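Local coordinates for uncharacterized protein (PDB 6N7M), which is of unknown function, but is probably made with a signal peptide and exported, and forms a two-subunit assembly of small helical hairpins, at residues 31-35 against 85-89; 40-44 against 72-76. All blocks are in the same frame, centred on the assembly; numbering follows the deposited sequence. Where two conformers were deposited one is given.

Interaction 1 of 2, residues 31-35 against 85-89; sequences GVEHY and KIMKP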
ATOM      1  N   GLY A  31      13.146  10.522  -2.735  1.00 32.43           N
ATOM      2  CA  GLY A  31      12.947   9.332  -1.878  1.00 36.13           C
ATOM      3  C   GLY A  31      11.578   8.687  -2.063  1.00 32.56           C
ATOM      4  O   GLY A  31      10.574   9.424  -2.292  1.00 37.50           O
ATOM      5  N   VAL A  32      11.517   7.370  -1.893  1.00 26.77           N
ATOM      6  CA  VAL A  32      10.221   6.637  -1.995  1.00 29.85           C
ATOM      7  C   VAL A  32       9.475   6.875  -0.690  1.00 32.54           C
ATOM      8  O   VAL A  32      10.098   6.682   0.388  1.00 30.51           O
ATOM      9  CB  VAL A  32      10.410   5.133  -2.254  1.00 28.78           C
ATOM     10  CG1 VAL A  32       9.077   4.394  -2.233  1.00 29.01           C
ATOM     11  CG2 VAL A  32      11.158   4.860  -3.546  1.00 30.03           C
ATOM     12  N   GLU A  33       8.207   7.262  -0.796  1.00 22.56           N
ATOM     13  CA  GLU A  33       7.394   7.555   0.393  1.00 29.85           C
ATOM     14  C   GLU A  33       7.257   6.245   1.152  1.00 22.73           C
ATOM     15  O   GLU A  33       6.867   5.287   0.542  1.00 19.74           O
ATOM     16  CB  GLU A  33       6.033   8.148   0.013  1.00 41.92           C
ATOM     17  CG  GLU A  33       5.260   8.687   1.207  1.00 54.21           C
ATOM     18  CD  GLU A  33       5.871   9.934   1.822  1.00 60.68           C
ATOM     19  OE1 GLU A  33       6.569  10.654   1.082  1.00 57.97           O
ATOM     20  OE2 GLU A  33       5.674  10.170   3.046  1.00 78.57           O
ATOM     21  N   HIS A  34       7.625   6.229   2.416  1.00 20.78           N
ATOM     22  CA  HIS A  34       7.523   4.959   3.158  1.00 20.29           C
ATOM     23  C   HIS A  34       6.949   5.197   4.535  1.00 21.37           C
ATOM     24  O   HIS A  34       6.968   6.294   4.989  1.00 29.64           O
ATOM     25  CB  HIS A  34       8.867   4.252   3.214  1.00 22.35           C
ATOM     26  CG  HIS A  34       9.932   5.049   3.862  1.00 22.97           C
ATOM     27  ND1 HIS A  34      10.602   6.047   3.217  1.00 26.30           N
ATOM     28  CD2 HIS A  34      10.457   4.978   5.094  1.00 21.10           C
ATOM     29  CE1 HIS A  34      11.490   6.557   4.021  1.00 23.55           C
ATOM     30  NE2 HIS A  34      11.426   5.907   5.167  1.00 24.70           N
ATOM     31  N   TYR A  35       6.465   4.139   5.140  1.00 20.70           N
ATOM     32  CA  TYR A  35       5.834   4.208   6.473  1.00 19.13           C
ATOM     33  C   TYR A  35       6.840   4.459   7.590  1.00 19.03           C
ATOM     34  O   TYR A  35       7.985   3.949   7.519  1.00 21.65           O
ATOM     35  CB  TYR A  35       5.174   2.876   6.817  1.00 18.72           C
ATOM     36  CG  TYR A  35       3.850   2.629   6.148  1.00 17.32           C
ATOM     37  CD1 TYR A  35       2.704   3.198   6.664  1.00 15.63           C
ATOM     38  CD2 TYR A  35       3.740   1.806   5.042  1.00 17.04           C
ATOM     39  CE1 TYR A  35       1.454   2.934   6.139  1.00 18.56           C
ATOM     40  CE2 TYR A  35       2.500   1.558   4.478  1.00 18.82           C
ATOM     41  CZ  TYR A  35       1.358   2.127   5.027  1.00 19.02           C
ATOM     42  OH  TYR A  35       0.128   1.899   4.503  1.00 21.64           O
ATOM     43  N   LYS A  85      12.184   0.005   4.546  1.00 22.28           N
ATOM     44  CA  LYS A  85      11.362   1.043   3.896  1.00 27.57           C
ATOM     45  C   LYS A  85      10.185   0.330   3.211  1.00 22.58           C
ATOM     46  O   LYS A  85      10.407  -0.429   2.261  1.00 23.56           O
ATOM     47  CB  LYS A  85      12.218   1.839   2.894  1.00 37.22           C
ATOM     48  CG  LYS A  85      13.475   2.494   3.467  1.00 40.56           C
ATOM     49  CD  LYS A  85      13.190   3.529   4.516  1.00 56.48           C
ATOM     50  CE  LYS A  85      14.433   4.078   5.186  1.00 61.44           C
ATOM     51  NZ  LYS A  85      15.103   3.054   6.023  1.00 66.05           N
ATOM     52  N   ILE A  86       9.004   0.422   3.810  1.00 24.18           N
ATOM     53  CA  ILE A  86       7.757  -0.187   3.270  1.00 20.27           C
ATOM     54  C   ILE A  86       7.053   0.944   2.542  1.00 21.55           C
ATOM     55  O   ILE A  86       6.666   1.912   3.208  1.00 18.23           O
ATOM     56  CB  ILE A  86       6.889  -0.785   4.391  1.00 20.49           C
ATOM     57  CG1 ILE A  86       7.683  -1.843   5.161  1.00 19.46           C
ATOM     58  CG2 ILE A  86       5.586  -1.352   3.822  1.00 18.69           C
ATOM     59  CD1 ILE A  86       6.944  -2.417   6.333  1.00 21.04           C
HETATM   60  N   MSE A  87       6.955   0.840   1.219  1.00 25.79           N
HETATM   61  CA  MSE A  87       6.346   1.933   0.445  1.00 20.33           C
HETATM   62  C   MSE A  87       4.939   2.246   0.945  1.00 20.16           C
HETATM   63  O   MSE A  87       4.143   1.314   1.150  1.00 22.73           O
HETATM   64  CB  MSE A  87       6.312   1.597  -1.046  1.00 30.23           C
HETATM   65  CG  MSE A  87       5.713   2.719  -1.843  1.00 27.28           C
HETATM   66 SE   MSE A  87       5.875   2.296  -3.727  1.00 36.67          SE
HETATM   67  CE  MSE A  87       5.080   0.522  -3.929  1.00 32.37           C
ATOM     68  N   LYS A  88       4.668   3.539   1.130  1.00 21.24           N
ATOM     69  CA  LYS A  88       3.357   4.008   1.657  1.00 23.45           C
ATOM     70  C   LYS A  88       2.459   4.356   0.479  1.00 26.11           C
ATOM     71  O   LYS A  88       2.946   4.869  -0.525  1.00 25.48           O
ATOM     72  CB  LYS A  88       3.586   5.226   2.559  1.00 22.83           C
ATOM     73  CG  LYS A  88       2.425   5.688   3.404  1.00 27.08           C
ATOM     74  CD  LYS A  88       2.801   6.792   4.362  1.00 33.42           C
ATOM     75  CE  LYS A  88       1.678   7.170   5.301  1.00 39.18           C
ATOM     76  NZ  LYS A  88       0.502   7.680   4.550  1.00 49.69           N
ATOM     77  N   PRO A  89       1.137   4.086   0.546  1.00 27.26           N
ATOM     78  CA  PRO A  89       0.248   4.486  -0.539  1.00 25.40           C
ATOM     79  C   PRO A  89       0.266   6.016  -0.669  1.00 25.76           C
ATOM     80  O   PRO A  89       0.457   6.709   0.332  1.00 26.99           O
ATOM     81  CB  PRO A  89      -1.144   4.008  -0.102  1.00 26.51           C
ATOM     82  CG  PRO A  89      -0.893   2.992   1.001  1.00 28.76           C
ATOM     83  CD  PRO A  89       0.434   3.375   1.625  1.00 30.33           C
TER
HETATM   84  O   HOH W   1       8.769   1.831   6.295  1.00 22.26           O
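The Y35 ring is the apolar centre. K88 CG lies over one face, 4.0 Å from the ring centroid (CH-pi). I86 CG2 touches Y35 CD2 at 3.9 Å, and P89 CD lies 3.7 Å from Y35 CZ. V32 CG1 meets CG of selenomethionine M87 at 3.8 Å. K85 CD sits over the H34 ring, 3.3 Å from its centroid, while the K85 amine bonds to G83 O. H34 ND1 donates to V32 O at 2.9 Å. The backbones form a single bridge at H34 and M87, where the segments cross, their end-to-end directions 89° apart. K88 N donates to E33 O at 2.9 Å, and Y35 N to I86 O at 3.0 Å. A water links Y35 O (2.6 Å) to I86 N (2.9 Å). The contact joins the loops before helix 37-51 and after helix 62-82. E33 N bonds to T68 of the second subunit, and M87 packs on M72 there. Main-chain bonds thus pin the crossing, and a lysine methylene lies over one face of each ring.

Interaction 2 of 2, residues 40-44 against 72-76; sequences YAKHI and MEQEL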
ATOM      1  N   TYR A  40       2.819   2.426  10.430  1.00 14.87           N
ATOM      2  CA  TYR A  40       2.578   1.039   9.995  1.00 16.36           C
ATOM      3  C   TYR A  40       1.934   0.240  11.121  1.00 16.80           C
ATOM      4  O   TYR A  40       1.069  -0.622  10.850  1.00 14.30           O
ATOM      5  CB  TYR A  40       3.873   0.418   9.516  1.00 17.97           C
ATOM      6  CG  TYR A  40       3.671  -0.784   8.641  1.00 18.24           C
ATOM      7  CD1 TYR A  40       3.018  -0.688   7.423  1.00 17.26           C
ATOM      8  CD2 TYR A  40       4.166  -2.022   9.015  1.00 19.07           C
ATOM      9  CE1 TYR A  40       2.827  -1.792   6.617  1.00 16.21           C
ATOM     10  CE2 TYR A  40       3.998  -3.136   8.213  1.00 16.72           C
ATOM     11  CZ  TYR A  40       3.338  -3.023   7.003  1.00 20.27           C
ATOM     12  OH  TYR A  40       3.188  -4.101   6.183  1.00 25.92           O
ATOM     13  N   ALA A  41       2.329   0.540  12.352  1.00 17.51           N
ATOM     14  CA  ALA A  41       1.698  -0.143  13.505  1.00 18.80           C
ATOM     15  C   ALA A  41       0.204   0.203  13.494  1.00 20.11           C
ATOM     16  O   ALA A  41      -0.607  -0.701  13.723  1.00 20.75           O
ATOM     17  CB  ALA A  41       2.357   0.280  14.793  1.00 15.83           C
ATOM     18  N   LYS A  42      -0.132   1.465  13.173  1.00 19.71           N
ATOM     19  CA  LYS A  42      -1.564   1.886  13.170  1.00 21.44           C
ATOM     20  C   LYS A  42      -2.307   1.182  12.032  1.00 20.21           C
ATOM     21  O   LYS A  42      -3.493   0.758  12.234  1.00 19.10           O
ATOM     22  CB  LYS A  42      -1.697   3.394  13.015  1.00 23.43           C
ATOM     23  CG  LYS A  42      -3.111   3.916  13.228  1.00 36.96           C
ATOM     24  CD  LYS A  42      -3.249   5.420  12.988  1.00 39.27           C
ATOM     25  CE  LYS A  42      -2.427   6.280  13.921  1.00 47.59           C
ATOM     26  NZ  LYS A  42      -2.522   7.710  13.541  1.00 53.99           N
ATOM     27  N   HIS A  43      -1.657   1.095  10.877  1.00 18.86           N
ATOM     28  CA  HIS A  43      -2.257   0.434   9.693  1.00 17.28           C
ATOM     29  C   HIS A  43      -2.575  -1.029  10.025  1.00 20.43           C
ATOM     30  O   HIS A  43      -3.725  -1.507   9.707  1.00 19.25           O
ATOM     31  CB  HIS A  43      -1.346   0.646   8.472  1.00 19.83           C
ATOM     32  CG  HIS A  43      -1.767  -0.130   7.285  1.00 20.13           C
ATOM     33  ND1 HIS A  43      -2.918   0.156   6.587  1.00 25.08           N
ATOM     34  CD2 HIS A  43      -1.208  -1.187   6.671  1.00 18.56           C
ATOM     35  CE1 HIS A  43      -3.076  -0.727   5.630  1.00 24.36           C
ATOM     36  NE2 HIS A  43      -2.034  -1.539   5.648  1.00 23.17           N
ATOM     37  N   ILE A  44      -1.633  -1.704  10.675  1.00 17.67           N
ATOM     38  CA  ILE A  44      -1.808  -3.126  11.077  1.00 19.04           C
ATOM     39  C   ILE A  44      -2.984  -3.245  12.033  1.00 20.07           C
ATOM     40  O   ILE A  44      -3.754  -4.180  11.871  1.00 20.00           O
ATOM     41  CB  ILE A  44      -0.509  -3.685  11.699  1.00 21.47           C
ATOM     42  CG1 ILE A  44       0.565  -3.872  10.619  1.00 19.39           C
ATOM     43  CG2 ILE A  44      -0.770  -4.977  12.473  1.00 18.43           C
ATOM     44  CD1 ILE A  44       1.936  -4.161  11.169  1.00 22.07           C
HETATM   45  N   MSE A  72       2.948  -8.828   8.174  1.00 21.37           N
HETATM   46  CA  MSE A  72       3.116  -7.367   8.372  1.00 20.83           C
HETATM   47  C   MSE A  72       3.764  -7.083   9.736  1.00 22.47           C
HETATM   48  O   MSE A  72       4.578  -6.151   9.818  1.00 18.93           O
HETATM   49  CB  MSE A  72       1.763  -6.672   8.167  1.00 21.63           C
HETATM   50  CG  MSE A  72       1.198  -6.885   6.818  1.00 23.26           C
HETATM   51 SE   MSE A  72      -0.610  -6.178   6.738  1.00 29.36          SE
HETATM   52  CE  MSE A  72      -0.279  -4.267   6.858  1.00 29.35           C
ATOM     53  N   GLU A  73       3.381  -7.815  10.786  1.00 20.32           N
ATOM     54  CA  GLU A  73       4.009  -7.629  12.123  1.00 21.91           C
ATOM     55  C   GLU A  73       5.527  -7.890  12.042  1.00 23.78           C
ATOM     56  O   GLU A  73       6.288  -7.166  12.734  1.00 24.31           O
ATOM     57  CB  GLU A  73       3.309  -8.511  13.156  1.00 28.74           C
ATOM     58  CG  GLU A  73       1.898  -8.079  13.448  1.00 33.49           C
ATOM     59  CD  GLU A  73       1.065  -9.104  14.201  1.00 42.88           C
ATOM     60  OE1 GLU A  73       1.537 -10.245  14.367  1.00 42.35           O
ATOM     61  OE2 GLU A  73      -0.056  -8.764  14.600  1.00 59.32           O
ATOM     62  N   GLN A  74       5.956  -8.868  11.233  0.50 20.32           N
ATOM     63  CA  GLN A  74       7.405  -9.140  11.049  0.50 21.23           C
ATOM     64  C   GLN A  74       8.052  -7.955  10.324  0.50 20.72           C
ATOM     65  O   GLN A  74       9.170  -7.569  10.709  0.50 20.48           O
ATOM     66  CB  GLN A  74       7.646 -10.423  10.251  0.50 20.21           C
ATOM     67  CG  GLN A  74       7.194 -11.683  10.980  0.50 20.36           C
ATOM     68  CD  GLN A  74       7.289 -12.888  10.075  0.50 23.29           C
ATOM     69  OE1 GLN A  74       7.411 -12.769   8.856  0.50 28.17           O
ATOM     70  NE2 GLN A  74       7.214 -14.068  10.658  0.50 25.85           N
ATOM     71  N   GLU A  75       7.355  -7.382   9.335  0.50 20.50           N
ATOM     72  CA  GLU A  75       7.902  -6.216   8.579  0.50 21.17           C
ATOM     73  C   GLU A  75       7.978  -5.008   9.519  0.50 22.06           C
ATOM     74  O   GLU A  75       8.944  -4.252   9.423  0.50 23.19           O
ATOM     75  CB  GLU A  75       7.059  -5.903   7.333  0.50 22.16           C
ATOM     76  CG  GLU A  75       7.195  -6.895   6.198  0.50 24.73           C
ATOM     77  CD  GLU A  75       6.150  -6.740   5.104  0.50 26.76           C
ATOM     78  OE1 GLU A  75       6.206  -7.522   4.143  0.50 35.69           O
ATOM     79  OE2 GLU A  75       5.221  -5.895   5.253  0.50 27.68           O
ATOM     80  N   LEU A  76       6.982  -4.834  10.386  1.00 20.08           N
ATOM     81  CA  LEU A  76       6.961  -3.684  11.321  1.00 20.06           C
ATOM     82  C   LEU A  76       8.230  -3.707  12.167  1.00 22.02           C
ATOM     83  O   LEU A  76       8.853  -2.668  12.334  1.00 19.72           O
ATOM     84  CB  LEU A  76       5.729  -3.777  12.223  1.00 18.07           C
ATOM     85  CG  LEU A  76       5.612  -2.710  13.294  1.00 18.20           C
ATOM     86  CD1 LEU A  76       5.439  -1.329  12.705  1.00 14.61           C
ATOM     87  CD2 LEU A  76       4.496  -3.034  14.259  1.00 20.50           C
TER
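M72, Y40 and I44 bury the most surface here, at 83, 81 and 71 Å². M72 is a selenomethionine and reaches from helix 62-82 towards helix 37-51. Its CE lies 3.8 Å from Y40 CZ, 3.9 Å from I44 CG1 and 3.2 Å from H43 CD2. L47 also touches M72. Y40 points its ring between the helices. The ring edge faces M72 O, with Y40 CE2 at 3.5 Å from it. The two segments run antiparallel, at 167°, with axes 10.2 Å apart. This is the packing of an antiparallel helical hairpin, in which Y40 pairs with L76 and I44 with M72 in register. I44 CD1 reaches M72 O at 3.6 Å and L76 CB at 4.0 Å. L76 closes the other end: its CD1 is 4.0 Å from Y40 CB, and its CD2 is 4.0 Å from A41 CB. At the border, Y40 OH lies 2.9 Å from E75 OE2, at best a weak hydrogen bond. E73 has a long, weak ion pair with K48.

Interaction 2 is nested inside the loop of chain closed by interaction 1. The order is 31-35, 40-44, 72-76, 85-89. Interaction 2 joins helices 37-51 and 62-82 near the centre of the chain. Interaction 1 joins the loop before the first helix to the loop after the second, at the surface. Their centres are 13 Å apart, yet they touch. Y35 CD2 packs on Y40 CD1 at 3.5 Å. I86 CD1 reaches Y40 CE2 and E75 CB, each at 3.6 Å. Y35 and I86 thus pack the flanking loops against one end of the hairpin, beside Y40. Interaction 1 also reaches the second subunit.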